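Local coordinates for epimerase domain-containing protein (Bacillus cereus HuA2-4, PDB 6ZLK), which interconverts UDP-glucuronic acid and UDP-galacturonic acid by inverting C4 of the sugar ring, using a bound NAD cofactor, at residues P37-L42 and Q184-M188; F11-L16 and I218-I222; L4-A8 and H80-I84; P85-W91 and L146-G150. All blocks are in the same frame, centred on the assembly; numbering follows the deposited sequence.

Contact 1: residues P37-L42 and Q184-M188. With UGA (uridine-5'-diphosphate-glucuronic acid), chain F.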
# COMPACT_ATOMS: atom_id res chain seq x y z
N PRO A 37 5.97 -9.57 17.38
CA PRO A 37 7.08 -10.47 17.67
C PRO A 37 7.54 -10.54 19.13
O PRO A 37 8.15 -11.52 19.49
CB PRO A 37 8.17 -9.95 16.73
CG PRO A 37 7.84 -8.46 16.56
CD PRO A 37 6.34 -8.43 16.51
N THR A 38 7.26 -9.52 19.92
CA THR A 38 7.71 -9.48 21.33
C THR A 38 6.67 -10.19 22.17
O THR A 38 5.51 -9.83 22.14
CB THR A 38 7.91 -8.06 21.85
OG1 THR A 38 8.79 -7.50 20.87
CG2 THR A 38 8.46 -8.09 23.25
N PRO A 39 7.04 -11.23 22.93
CA PRO A 39 6.06 -11.87 23.80
C PRO A 39 5.57 -10.88 24.86
O PRO A 39 6.31 -9.99 25.31
CB PRO A 39 6.82 -13.05 24.40
CG PRO A 39 8.28 -12.76 24.20
CD PRO A 39 8.38 -11.82 23.01
N ALA A 40 4.33 -11.09 25.33
CA ALA A 40 3.61 -10.19 26.26
C ALA A 40 4.34 -10.10 27.58
O ALA A 40 4.26 -9.07 28.28
CB ALA A 40 2.22 -10.66 26.50
N THR A 41 5.01 -11.20 27.94
CA THR A 41 5.72 -11.31 29.21
C THR A 41 6.73 -10.17 29.32
O THR A 41 7.02 -9.75 30.45
CB THR A 41 6.28 -12.73 29.29
OG1 THR A 41 6.51 -12.88 30.69
CG2 THR A 41 7.46 -12.89 28.37
N LEU A 42 7.25 -9.63 28.20
CA LEU A 42 8.25 -8.54 28.24
C LEU A 42 7.59 -7.16 28.30
O LEU A 42 8.33 -6.21 28.49
CB LEU A 42 9.19 -8.59 27.03
CG LEU A 42 10.12 -9.79 26.96
CD1 LEU A 42 10.93 -9.76 25.66
CD2 LEU A 42 11.04 -9.82 28.18
N GLN A 184 14.69 -2.64 23.38
CA GLN A 184 14.60 -3.01 21.95
C GLN A 184 13.99 -4.39 21.76
O GLN A 184 14.19 -5.29 22.56
CB GLN A 184 15.95 -2.97 21.29
CG GLN A 184 15.88 -3.05 19.80
CD GLN A 184 17.20 -3.29 19.11
OE1 GLN A 184 18.06 -4.07 19.54
NE2 GLN A 184 17.41 -2.57 18.02
N ARG A 185 13.13 -4.54 20.78
CA ARG A 185 12.42 -5.82 20.56
C ARG A 185 13.44 -6.96 20.46
O ARG A 185 14.48 -6.82 19.80
CB ARG A 185 11.55 -5.78 19.29
CG ARG A 185 10.63 -4.58 19.12
CD ARG A 185 9.63 -4.94 18.06
NE ARG A 185 10.21 -5.47 16.83
CZ ARG A 185 10.61 -4.77 15.75
NH1 ARG A 185 10.43 -3.46 15.66
NH2 ARG A 185 11.10 -5.41 14.70
N PRO A 186 13.13 -8.17 20.96
CA PRO A 186 14.04 -9.32 20.85
C PRO A 186 14.32 -9.86 19.44
O PRO A 186 15.26 -10.66 19.30
CB PRO A 186 13.42 -10.42 21.69
CG PRO A 186 12.15 -9.88 22.22
CD PRO A 186 12.00 -8.42 21.88
N ASP A 187 13.55 -9.45 18.43
CA ASP A 187 13.78 -9.90 17.04
C ASP A 187 14.81 -8.99 16.37
O ASP A 187 15.22 -9.31 15.28
CB ASP A 187 12.48 -9.99 16.23
CG ASP A 187 11.72 -8.68 16.07
OD1 ASP A 187 11.48 -8.04 17.06
OD2 ASP A 187 11.39 -8.31 14.92
N MET A 188 15.14 -7.85 16.98
CA MET A 188 16.06 -6.90 16.30
C MET A 188 17.51 -7.28 16.49
O MET A 188 17.88 -8.07 17.35
CB MET A 188 15.75 -5.48 16.80
CG MET A 188 14.40 -5.04 16.32
SD MET A 188 14.15 -3.25 16.59
CE MET A 188 15.09 -2.51 15.28
C1' UGA F . 14.20 -2.17 12.02
C2' UGA F . 12.89 -2.60 12.67
O2' UGA F . 12.96 -4.01 12.87
C3' UGA F . 11.68 -2.28 11.82
O3' UGA F . 10.53 -2.49 12.63
C4' UGA F . 11.71 -0.85 11.31
O4' UGA F . 10.63 -0.67 10.38
C5' UGA F . 13.06 -0.56 10.63
O5' UGA F . 14.12 -0.84 11.54
C6' UGA F . 13.27 0.88 10.11
O'P UGA F . 12.36 1.48 9.60
O'Q UGA F . 14.37 1.36 10.15
PB UGA F . 16.01 -3.35 10.53
O1B UGA F . 16.71 -2.17 10.01
O2B UGA F . 15.90 -4.60 9.74
O3B UGA F . 14.50 -3.11 11.01
O3A UGA F . 16.67 -3.65 11.96
PA UGA F . 17.41 -4.87 12.67
O1A UGA F . 16.44 -5.96 12.83
O2A UGA F . 18.10 -4.30 13.85
O5D UGA F . 18.49 -5.31 11.56
C5D UGA F . 19.55 -4.48 11.14
C4D UGA F . 20.50 -5.31 10.32
O4D UGA F . 20.99 -6.43 11.10
C3D UGA F . 19.89 -5.91 9.05
O3D UGA F . 20.80 -5.56 8.01
C2D UGA F . 19.84 -7.42 9.32
O2D UGA F . 20.29 -8.15 8.19
C1D UGA F . 20.94 -7.62 10.35
N1 UGA F . 20.72 -8.73 11.29
C6 UGA F . 19.57 -8.82 12.03
C2 UGA F . 21.78 -9.60 11.48
O2 UGA F . 22.82 -9.56 10.82
N3 UGA F . 21.59 -10.52 12.46
C4 UGA F . 20.47 -10.67 13.25
O4 UGA F . 20.46 -11.59 14.06
C5 UGA F . 19.40 -9.75 12.98
O HOH W 1 10.45 -9.28 19.13
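Pro186 packs against Thr38 and Leu42 with two neighbouring ring atoms. Its CD lies 3.5 Å from Thr38 OG1, with the threonine methyl CG2 close beside it, and the two side chains cross at about a right angle. One atom further round the ring, Pro186 CG meets Leu42 CD1 at 3.7 Å, each side chain reaching toward the other. Thr38 OG1 also touches Arg185 CB and shares a water with Asp187; that water donates to Asp187 OD1 over 2.6 Å. The loop 37-42 follows strand 27-31 of the NAD-binding Rossmann fold, while 184-188 holds a type I turn from Arg185 to Met188, the N-cap of helix 189-198. Pro37 lays CB and CG across the Asp187 carboxylate, CG being 3.7 Å from Asp187 OD1. That carboxylate is in turn gripped side-on by Arg185: NE bonds to Asp187 OD1 at 2.9 Å, and NH2 to Asp187 OD2 almost straight (174°), which fixes the guanidinium's rotation. From there Arg185 NH2 donates to UGA O2' at 3.0 Å and NH1 more loosely to UGA O3', while NH1 also makes a salt bridge to NAD O1N.

Contact 2: residues F11-L16 and I218-I222. With NAD (nicotinamide-adenine-dinucleotide), chain E.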
# COMPACT_ATOMS: atom_id res chain seq x y z
N PHE A 11 8.05 -1.49 22.12
CA PHE A 11 9.39 -0.94 22.38
C PHE A 11 9.33 0.59 22.39
O PHE A 11 9.61 1.26 23.40
CB PHE A 11 10.33 -1.46 21.30
CG PHE A 11 11.64 -0.77 21.11
CD1 PHE A 11 12.36 -0.24 22.18
CD2 PHE A 11 12.22 -0.74 19.85
CE1 PHE A 11 13.59 0.34 21.97
CE2 PHE A 11 13.45 -0.15 19.64
CZ PHE A 11 14.15 0.37 20.71
N ILE A 12 8.92 1.17 21.25
CA ILE A 12 8.91 2.65 21.14
C ILE A 12 7.78 3.27 21.96
O ILE A 12 8.03 4.27 22.69
CB ILE A 12 8.96 3.09 19.68
CG1 ILE A 12 10.25 2.52 19.05
CG2 ILE A 12 8.94 4.63 19.62
CD1 ILE A 12 10.39 2.78 17.58
N GLY A 13 6.60 2.64 21.95
CA GLY A 13 5.39 3.14 22.61
C GLY A 13 5.60 3.26 24.10
O GLY A 13 5.21 4.31 24.68
N SER A 14 6.26 2.28 24.72
CA SER A 14 6.42 2.30 26.18
C SER A 14 7.33 3.48 26.57
O SER A 14 7.01 4.23 27.51
CB SER A 14 6.95 0.98 26.68
OG SER A 14 8.26 0.76 26.24
N HIS A 15 8.36 3.74 25.77
CA HIS A 15 9.31 4.86 26.02
C HIS A 15 8.59 6.18 25.76
O HIS A 15 8.81 7.15 26.51
CB HIS A 15 10.54 4.78 25.12
CG HIS A 15 11.59 3.80 25.56
ND1 HIS A 15 12.46 4.08 26.60
CD2 HIS A 15 11.92 2.59 25.07
CE1 HIS A 15 13.33 3.08 26.69
NE2 HIS A 15 13.02 2.15 25.77
N LEU A 16 7.75 6.23 24.74
CA LEU A 16 7.01 7.46 24.41
C LEU A 16 6.03 7.82 25.52
O LEU A 16 6.00 9.01 25.96
CB LEU A 16 6.32 7.32 23.07
CG LEU A 16 5.52 8.54 22.64
CD1 LEU A 16 6.37 9.79 22.49
CD2 LEU A 16 4.77 8.23 21.33
N ILE A 218 17.07 5.21 21.00
CA ILE A 218 15.67 5.38 21.42
C ILE A 218 15.42 6.78 22.00
O ILE A 218 14.39 7.37 21.68
CB ILE A 218 15.28 4.26 22.40
CG1 ILE A 218 13.83 4.39 22.84
CG2 ILE A 218 16.23 4.22 23.62
CD1 ILE A 218 12.77 4.32 21.76
N ASP A 219 16.31 7.31 22.86
CA ASP A 219 16.09 8.67 23.43
C ASP A 219 16.11 9.73 22.32
O ASP A 219 15.30 10.72 22.50
CB ASP A 219 17.08 9.03 24.51
CG ASP A 219 16.99 8.17 25.75
OD1 ASP A 219 16.02 7.41 25.88
OD2 ASP A 219 17.92 8.29 26.58
N ASP A 220 16.87 9.55 21.26
CA ASP A 220 16.85 10.50 20.12
C ASP A 220 15.48 10.42 19.44
O ASP A 220 14.86 11.45 19.17
CB ASP A 220 18.05 10.28 19.23
CG ASP A 220 19.36 10.84 19.79
OD1 ASP A 220 19.28 11.95 20.42
OD2 ASP A 220 20.44 10.23 19.55
N CYS A 221 15.11 9.19 19.08
CA CYS A 221 13.81 8.89 18.47
C CYS A 221 12.69 9.59 19.27
O CYS A 221 11.82 10.27 18.71
CB CYS A 221 13.62 7.38 18.45
SG CYS A 221 11.94 6.91 17.98
N ILE A 222 12.65 9.40 20.58
CA ILE A 222 11.56 9.92 21.42
C ILE A 222 11.63 11.47 21.48
O ILE A 222 10.57 12.09 21.36
CB ILE A 222 11.59 9.27 22.81
CG1 ILE A 222 11.32 7.77 22.70
CG2 ILE A 222 10.67 9.98 23.80
CD1 ILE A 222 10.02 7.39 22.05
PA NAD E . 6.45 -3.25 18.87
O1A NAD E . 6.03 -4.50 18.21
O2A NAD E . 7.36 -3.30 20.07
O5B NAD E . 5.25 -2.29 19.21
C5B NAD E . 4.03 -2.22 18.44
C4B NAD E . 2.85 -2.54 19.33
O4B NAD E . 1.65 -2.46 18.53
C3B NAD E . 2.88 -3.93 19.95
O3B NAD E . 3.10 -3.91 21.35
C2B NAD E . 1.56 -4.55 19.48
O2B NAD E . 0.90 -5.37 20.43
C1B NAD E . 0.72 -3.32 19.15
N9A NAD E . -0.33 -3.55 18.17
C8A NAD E . -0.20 -4.08 16.91
N7A NAD E . -1.33 -4.17 16.26
C5A NAD E . -2.27 -3.75 17.19
C6A NAD E . -3.67 -3.64 17.16
N6A NAD E . -4.44 -4.05 16.12
N1A NAD E . -4.29 -3.12 18.24
C2A NAD E . -3.55 -2.75 19.30
N3A NAD E . -2.22 -2.85 19.48
C4A NAD E . -1.65 -3.33 18.38
O3 NAD E . 7.20 -2.45 17.70
PN NAD E . 8.15 -1.11 17.80
O1N NAD E . 9.50 -1.54 17.48
O2N NAD E . 7.82 -0.42 19.03
O5D NAD E . 7.56 -0.28 16.60
C5D NAD E . 6.65 0.72 16.87
C4D NAD E . 6.34 1.42 15.58
O4D NAD E . 7.54 2.01 15.04
C3D NAD E . 5.77 0.51 14.48
O3D NAD E . 4.74 1.22 13.76
C2D NAD E . 6.94 0.29 13.53
O2D NAD E . 6.51 -0.07 12.21
C1D NAD E . 7.65 1.63 13.71
N1N NAD E . 9.09 1.57 13.48
C2N NAD E . 9.91 0.92 14.35
C3N NAD E . 11.24 0.88 14.10
C7N NAD E . 12.17 0.12 14.98
O7N NAD E . 13.35 0.16 14.68
N7N NAD E . 11.68 -0.51 16.06
C4N NAD E . 11.77 1.61 13.03
C5N NAD E . 10.91 2.14 12.07
C6N NAD E . 9.58 2.16 12.35
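Phe11 N makes the shortest polar bond here, 2.8 Å to NAD O2A, and the next amide, Ile12 N, gives an almost straight one of 2.9 Å to NAD O2N. One phosphate of the cofactor is thus held by each of two successive N-H groups in the first turn of helix 11-21, whose positive end would favour the pyrophosphate. Gly7 and Gly10 before the helix and Gly13 within it have the GxxGxxG spacing of extended short-chain dehydrogenases. The flank of the same helix meets helix 218-230 through apolar groups. Ile218 has CG1 anti to its own backbone N (chi1 -179°), which lays CG1 over one face of the His15 imidazole, 3.6 Å from the ring centroid and 18° off the normal, a CH-pi contact. The ring's NE2 bonds elsewhere, to Pro182 O. Beyond CG1, Ile218 CD1 touches Ile12 CG1 and Phe11 CE1. A turn later Ile222 CD1 pushes in beside the backbone, 3.8 Å from Leu16 CB and the same distance from Ile12 CG2. The short helical segments cross at -67° with axes 10.1 Å apart. Both helices pack on strand 171-180, where Ile12 and Cys221 rest on Tyr176 and Phe11 on Val179; further along helix 218-230, Leu16 packs against Thr225 and Val226.

Contact 3: residues L4-A8 and H80-I84. With NAD (nicotinamide-adenine-dinucleotide), chain E.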
# COMPACT_ATOMS: atom_id res chain seq x y z
N LEU A 4 -3.59 9.91 22.80
CA LEU A 4 -3.77 8.47 22.58
C LEU A 4 -2.49 7.94 21.98
O LEU A 4 -2.02 8.49 20.95
CB LEU A 4 -4.90 8.18 21.61
CG LEU A 4 -5.08 6.73 21.23
CD1 LEU A 4 -5.51 5.92 22.45
CD2 LEU A 4 -6.11 6.62 20.13
N VAL A 5 -1.87 6.93 22.59
CA VAL A 5 -0.70 6.24 22.02
C VAL A 5 -1.10 4.85 21.64
O VAL A 5 -1.37 4.05 22.57
CB VAL A 5 0.51 6.20 22.97
CG1 VAL A 5 1.65 5.46 22.32
CG2 VAL A 5 0.93 7.61 23.37
N THR A 6 -1.19 4.56 20.37
CA THR A 6 -1.49 3.16 19.96
C THR A 6 -0.18 2.40 20.01
O THR A 6 0.90 2.98 19.70
CB THR A 6 -2.17 3.05 18.60
OG1 THR A 6 -1.19 3.33 17.58
CG2 THR A 6 -3.34 3.99 18.48
N GLY A 7 -0.24 1.10 20.32
CA GLY A 7 0.97 0.29 20.46
C GLY A 7 1.80 0.69 21.66
O GLY A 7 3.02 0.52 21.61
N ALA A 8 1.15 1.15 22.72
CA ALA A 8 1.77 1.78 23.91
C ALA A 8 2.63 0.77 24.70
O ALA A 8 3.50 1.23 25.48
CB ALA A 8 0.70 2.38 24.77
N HIS A 80 0.24 7.22 16.51
CA HIS A 80 -0.16 5.91 15.98
C HIS A 80 1.08 5.06 15.73
O HIS A 80 1.75 5.15 14.69
CB HIS A 80 -1.07 6.08 14.77
CG HIS A 80 -1.37 4.78 14.17
ND1 HIS A 80 -1.64 3.66 14.95
CD2 HIS A 80 -1.55 4.42 12.88
CE1 HIS A 80 -1.88 2.65 14.13
NE2 HIS A 80 -1.87 3.10 12.82
N LEU A 81 1.46 4.24 16.72
CA LEU A 81 2.62 3.36 16.62
C LEU A 81 2.22 1.89 16.44
O LEU A 81 3.10 1.07 16.13
CB LEU A 81 3.52 3.48 17.85
CG LEU A 81 4.42 4.72 17.86
CD1 LEU A 81 3.68 6.00 18.15
CD2 LEU A 81 5.55 4.56 18.88
N ALA A 82 0.96 1.54 16.69
CA ALA A 82 0.56 0.11 16.60
C ALA A 82 0.84 -0.40 15.19
O ALA A 82 0.51 0.32 14.21
CB ALA A 82 -0.88 -0.09 16.92
N ALA A 83 1.47 -1.55 15.09
CA ALA A 83 1.81 -2.18 13.82
C ALA A 83 2.39 -3.54 14.11
O ALA A 83 2.73 -3.82 15.31
CB ALA A 83 2.81 -1.34 13.11
N ILE A 84 2.53 -4.31 13.06
CA ILE A 84 3.38 -5.52 13.07
C ILE A 84 4.64 -5.09 12.36
O ILE A 84 4.60 -4.76 11.17
CB ILE A 84 2.70 -6.72 12.38
CG1 ILE A 84 1.41 -7.08 13.10
CG2 ILE A 84 3.70 -7.89 12.38
CD1 ILE A 84 1.56 -7.62 14.50
PA NAD E . 6.45 -3.25 18.87
O1A NAD E . 6.03 -4.50 18.21
O2A NAD E . 7.36 -3.30 20.07
O5B NAD E . 5.25 -2.29 19.21
C5B NAD E . 4.03 -2.22 18.44
C4B NAD E . 2.85 -2.54 19.33
O4B NAD E . 1.65 -2.46 18.53
C3B NAD E . 2.88 -3.93 19.95
O3B NAD E . 3.10 -3.91 21.35
C2B NAD E . 1.56 -4.55 19.48
O2B NAD E . 0.90 -5.37 20.43
C1B NAD E . 0.72 -3.32 19.15
N9A NAD E . -0.33 -3.55 18.17
C8A NAD E . -0.20 -4.08 16.91
N7A NAD E . -1.33 -4.17 16.26
C5A NAD E . -2.27 -3.75 17.19
C6A NAD E . -3.67 -3.64 17.16
N6A NAD E . -4.44 -4.05 16.12
N1A NAD E . -4.29 -3.12 18.24
C2A NAD E . -3.55 -2.75 19.30
N3A NAD E . -2.22 -2.85 19.48
C4A NAD E . -1.65 -3.33 18.38
O3 NAD E . 7.20 -2.45 17.70
PN NAD E . 8.15 -1.11 17.80
O1N NAD E . 9.50 -1.54 17.48
O2N NAD E . 7.82 -0.42 19.03
O5D NAD E . 7.56 -0.28 16.60
C5D NAD E . 6.65 0.72 16.87
C4D NAD E . 6.34 1.42 15.58
O4D NAD E . 7.54 2.01 15.04
C3D NAD E . 5.77 0.51 14.48
O3D NAD E . 4.74 1.22 13.76
C2D NAD E . 6.94 0.29 13.53
O2D NAD E . 6.51 -0.07 12.21
C1D NAD E . 7.65 1.63 13.71
N1N NAD E . 9.09 1.57 13.48
C2N NAD E . 9.91 0.92 14.35
C3N NAD E . 11.24 0.88 14.10
C7N NAD E . 12.17 0.12 14.98
O7N NAD E . 13.35 0.16 14.68
N7N NAD E . 11.68 -0.51 16.06
C4N NAD E . 11.77 1.61 13.03
C5N NAD E . 10.91 2.14 12.07
C6N NAD E . 9.58 2.16 12.35
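The His80 imidazole meets Thr6 at its edge: Thr6 OG1 lies near the ring plane, 2.7 Å from His80 ND1, in a hydrogen bond that either partner could donate. At the other nitrogen, NE2 bonds to Thr106 OG1, so the ring is held at both ends; His123 meets it with planes at about 55°, and Val105 and Leu109 of helix 96-113 pack against it. Thr6 has OG1 between its backbone N and carbonyl carbon (chi1 73°), turned to the segment 80-84, where two successive amides also reach it. Ala82 N donates nearly straight (170°) at 2.9 Å, whereas Leu81 N makes a bent, weak bond to the same oxygen and a second one to Thr6 O at 3.3 Å, approaching from well above the carbonyl plane. These bonds join the C-terminal ends of strands 2-6 and 77-80, parallel neighbours in the Rossmann sheet linked here by the bridge of Thr6 with His80. Just past it the two segments draw together, Gly7 CA standing 3.9 Å from Ala82 CA; Gly7, at positive phi and without a side chain, begins the glycine-rich turn. NAD lies against this end of the sheet: its O3D donates to Leu81 O over 2.9 Å, Gly7 CA comes within 3.4 Å of O4B, and Ala82 CB touches adenine C4A at 3.6 Å.

Contact 4: residues P85-W91 and L146-G150. With UGB ((2S,3R,4S,5R,6R)-6-[[[(2R,3S,4R,5R)-5-(2,4-dioxopyrimidin-1-yl)-3,4-dihydroxy-oxolan-2-yl]methoxy-hydroxy-phosphoryl]oxy-hydroxy-phosphoryl]oxy-3,4,5-trihydroxy-oxane-2-carboxylic acid), chain G.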
# COMPACT_ATOMS: atom_id res chain seq x y z
N PRO A 85 5.80 -5.06 13.07
CA PRO A 85 7.05 -4.67 12.46
C PRO A 85 7.81 -5.93 12.04
O PRO A 85 7.41 -7.03 12.33
CB PRO A 85 7.71 -3.91 13.63
CG PRO A 85 7.39 -4.80 14.82
CD PRO A 85 5.98 -5.30 14.52
N GLY A 86 8.90 -5.75 11.36
CA GLY A 86 9.80 -6.90 11.13
C GLY A 86 9.86 -7.15 9.65
O GLY A 86 8.88 -7.72 9.06
N VAL A 87 10.95 -6.68 9.05
CA VAL A 87 11.17 -6.78 7.60
C VAL A 87 11.19 -8.28 7.25
O VAL A 87 10.69 -8.67 6.22
CB VAL A 87 12.47 -6.04 7.23
CG1 VAL A 87 12.98 -6.38 5.84
CG2 VAL A 87 12.32 -4.54 7.43
N ARG A 88 11.84 -9.11 8.07
CA ARG A 88 12.30 -10.43 7.59
C ARG A 88 11.20 -11.47 7.73
O ARG A 88 11.35 -12.58 7.18
CB ARG A 88 13.57 -10.81 8.36
CG ARG A 88 14.75 -9.90 8.03
CD ARG A 88 16.02 -10.25 8.82
NE ARG A 88 15.92 -9.99 10.25
CZ ARG A 88 16.08 -8.79 10.81
NH1 ARG A 88 15.97 -8.64 12.13
NH2 ARG A 88 16.38 -7.74 10.05
N THR A 89 10.15 -11.21 8.50
CA THR A 89 9.08 -12.20 8.79
C THR A 89 7.76 -11.79 8.15
O THR A 89 6.72 -12.12 8.71
CB THR A 89 8.95 -12.36 10.31
OG1 THR A 89 8.62 -11.07 10.84
CG2 THR A 89 10.23 -12.90 10.90
N SER A 90 7.78 -11.11 6.99
CA SER A 90 6.56 -10.53 6.35
C SER A 90 6.21 -11.32 5.09
O SER A 90 5.33 -10.84 4.32
CB SER A 90 6.70 -9.03 6.05
OG SER A 90 7.81 -8.71 5.21
N TRP A 91 6.77 -12.51 4.91
CA TRP A 91 6.59 -13.34 3.68
C TRP A 91 5.49 -14.37 3.87
O TRP A 91 5.16 -14.72 5.01
CB TRP A 91 7.89 -14.01 3.25
CG TRP A 91 9.00 -13.06 3.02
CD1 TRP A 91 10.04 -12.84 3.87
CD2 TRP A 91 9.23 -12.21 1.88
NE1 TRP A 91 10.84 -11.85 3.37
CE2 TRP A 91 10.37 -11.45 2.16
CE3 TRP A 91 8.56 -12.00 0.68
CZ2 TRP A 91 10.91 -10.56 1.24
CZ3 TRP A 91 9.07 -11.09 -0.21
CH2 TRP A 91 10.25 -10.39 0.06
N LEU A 146 11.30 -2.76 -0.48
CA LEU A 146 11.94 -4.05 -0.81
C LEU A 146 11.28 -5.22 -0.07
O LEU A 146 11.56 -6.42 -0.42
CB LEU A 146 13.41 -3.99 -0.40
CG LEU A 146 14.43 -3.71 -1.47
CD1 LEU A 146 15.82 -3.78 -0.81
CD2 LEU A 146 14.29 -4.73 -2.62
N SER A 147 10.44 -4.93 0.92
CA SER A 147 9.77 -5.98 1.73
C SER A 147 8.27 -5.78 1.75
O SER A 147 7.78 -4.65 1.72
CB SER A 147 10.28 -5.99 3.17
OG SER A 147 10.00 -4.75 3.81
N PRO A 148 7.50 -6.88 1.93
CA PRO A 148 6.07 -6.80 2.17
C PRO A 148 5.72 -5.94 3.38
O PRO A 148 4.80 -5.19 3.33
CB PRO A 148 5.63 -8.26 2.32
CG PRO A 148 6.72 -9.06 1.61
CD PRO A 148 7.97 -8.28 1.88
N TYR A 149 6.51 -6.01 4.45
CA TYR A 149 6.38 -5.09 5.60
C TYR A 149 6.36 -3.63 5.13
O TYR A 149 5.48 -2.85 5.49
CB TYR A 149 7.54 -5.32 6.57
CG TYR A 149 7.71 -4.24 7.60
CD1 TYR A 149 6.71 -3.90 8.50
CD2 TYR A 149 8.89 -3.51 7.66
CE1 TYR A 149 6.88 -2.94 9.47
CE2 TYR A 149 9.04 -2.49 8.58
CZ TYR A 149 8.05 -2.21 9.50
OH TYR A 149 8.20 -1.26 10.46
N GLY A 150 7.37 -3.25 4.35
CA GLY A 150 7.55 -1.89 3.89
C GLY A 150 6.37 -1.48 3.05
O GLY A 150 5.94 -0.34 3.14
N1 UGB G . 20.72 -8.71 11.31
C2 UGB G . 21.79 -9.57 11.48
O2 UGB G . 22.83 -9.49 10.84
N3 UGB G . 21.59 -10.52 12.45
C4 UGB G . 20.47 -10.70 13.22
O4 UGB G . 20.45 -11.62 14.04
C5 UGB G . 19.40 -9.78 12.96
C6 UGB G . 19.56 -8.84 12.03
PA UGB G . 17.40 -4.81 12.64
PB UGB G . 16.14 -3.45 10.39
O'P UGB G . 11.28 -3.99 12.25
O'Q UGB G . 10.63 -2.10 12.86
C1' UGB G . 13.96 -2.30 9.53
O1A UGB G . 18.24 -4.18 13.70
O1B UGB G . 15.39 -4.70 10.05
C1D UGB G . 20.87 -7.63 10.33
C2' UGB G . 13.84 -0.84 9.13
O2' UGB G . 15.10 -0.38 8.64
O2A UGB G . 16.44 -5.89 12.98
O2B UGB G . 17.27 -3.00 9.55
C2D UGB G . 19.62 -7.46 9.48
O2D UGB G . 19.66 -8.42 8.45
C3' UGB G . 13.40 -0.05 10.35
O3' UGB G . 13.24 1.32 9.99
O3A UGB G . 16.61 -3.64 11.91
O3B UGB G . 15.04 -2.29 10.46
C3D UGB G . 19.76 -6.00 9.05
O3D UGB G . 20.59 -5.90 7.90
C4' UGB G . 12.14 -0.69 10.94
O4' UGB G . 11.09 -0.75 9.97
C4D UGB G . 20.44 -5.33 10.26
O4D UGB G . 21.04 -6.42 11.01
C5' UGB G . 12.48 -2.12 11.36
O5' UGB G . 12.78 -2.81 10.15
C5D UGB G . 19.54 -4.53 11.15
O5D UGB G . 18.38 -5.33 11.47
C6' UGB G . 11.38 -2.79 12.20
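Tyr149 reaches from the start of helix 148-167 along the backbone of Pro85, Gly86 and Val87. Its CB touches Gly86 O and Ser90 OG, and with CG anti to the backbone N (chi1 166°) the ring is sent along 85-87 toward the substrate. CD2 meets Val87 CG2 at 3.6 Å; across the ring, at CE1, Pro85 CA comes within 3.5 Å over the same face. Gly86 N sits over the ring's centre, 3.9 Å above the plane. At the tip, OH is 3.0 Å from UGB O4', which lies in the ring plane; the hydroxyl is hydrogen-bonded to NAD O2D and, for the other modelled sugar, to UGA O4'. Behind the ring, Ser90 OG links the two segments: it donates to Val87 O and takes a weak bond from Tyr149 N at 3.1 Å. Ser147 caps the helix by accepting from Gly150 N. The outer end is closed by Trp91, which has Pro148 CD over the face of its six-membered ring, 3.6 Å from the centroid, a CH-pi contact. Phe167 of the second subunit meets Trp91 edge-to-face, so the contact borders the dimer interface. Arg88 points instead to the pyrophosphate, NH1 bonding UGB O2A at 2.9 Å. With Lys153 four residues on, Tyr149 forms the Tyr-X-X-X-Lys motif of short-chain dehydrogenases, in which the tyrosine probably exchanges a proton with the sugar's 4-hydroxyl.

The four contacts follow NAD and substrate through the cleft. Contacts 2 and 3, with centres 12 Å apart, stand on the two sides of the glycine-rich turn and touch directly, Leu81 CD2 lying 3.5 Å from Ile12 CG2. From contact 3 the chain runs straight into contact 4, where Ile84 O approaches Tyr149 CE1 to 3.4 Å. Contacts 1 and 4 meet beside the substrate: Pro85 CG packs 3.3 Å from Arg185 CZ, and Asp187 O receives a weak bond from Arg88 NH1. Arg185 also leans on Phe11 of contact 2. Contacts 2 and 4, 21 Å apart between centres, do not touch, yet both reach NAD.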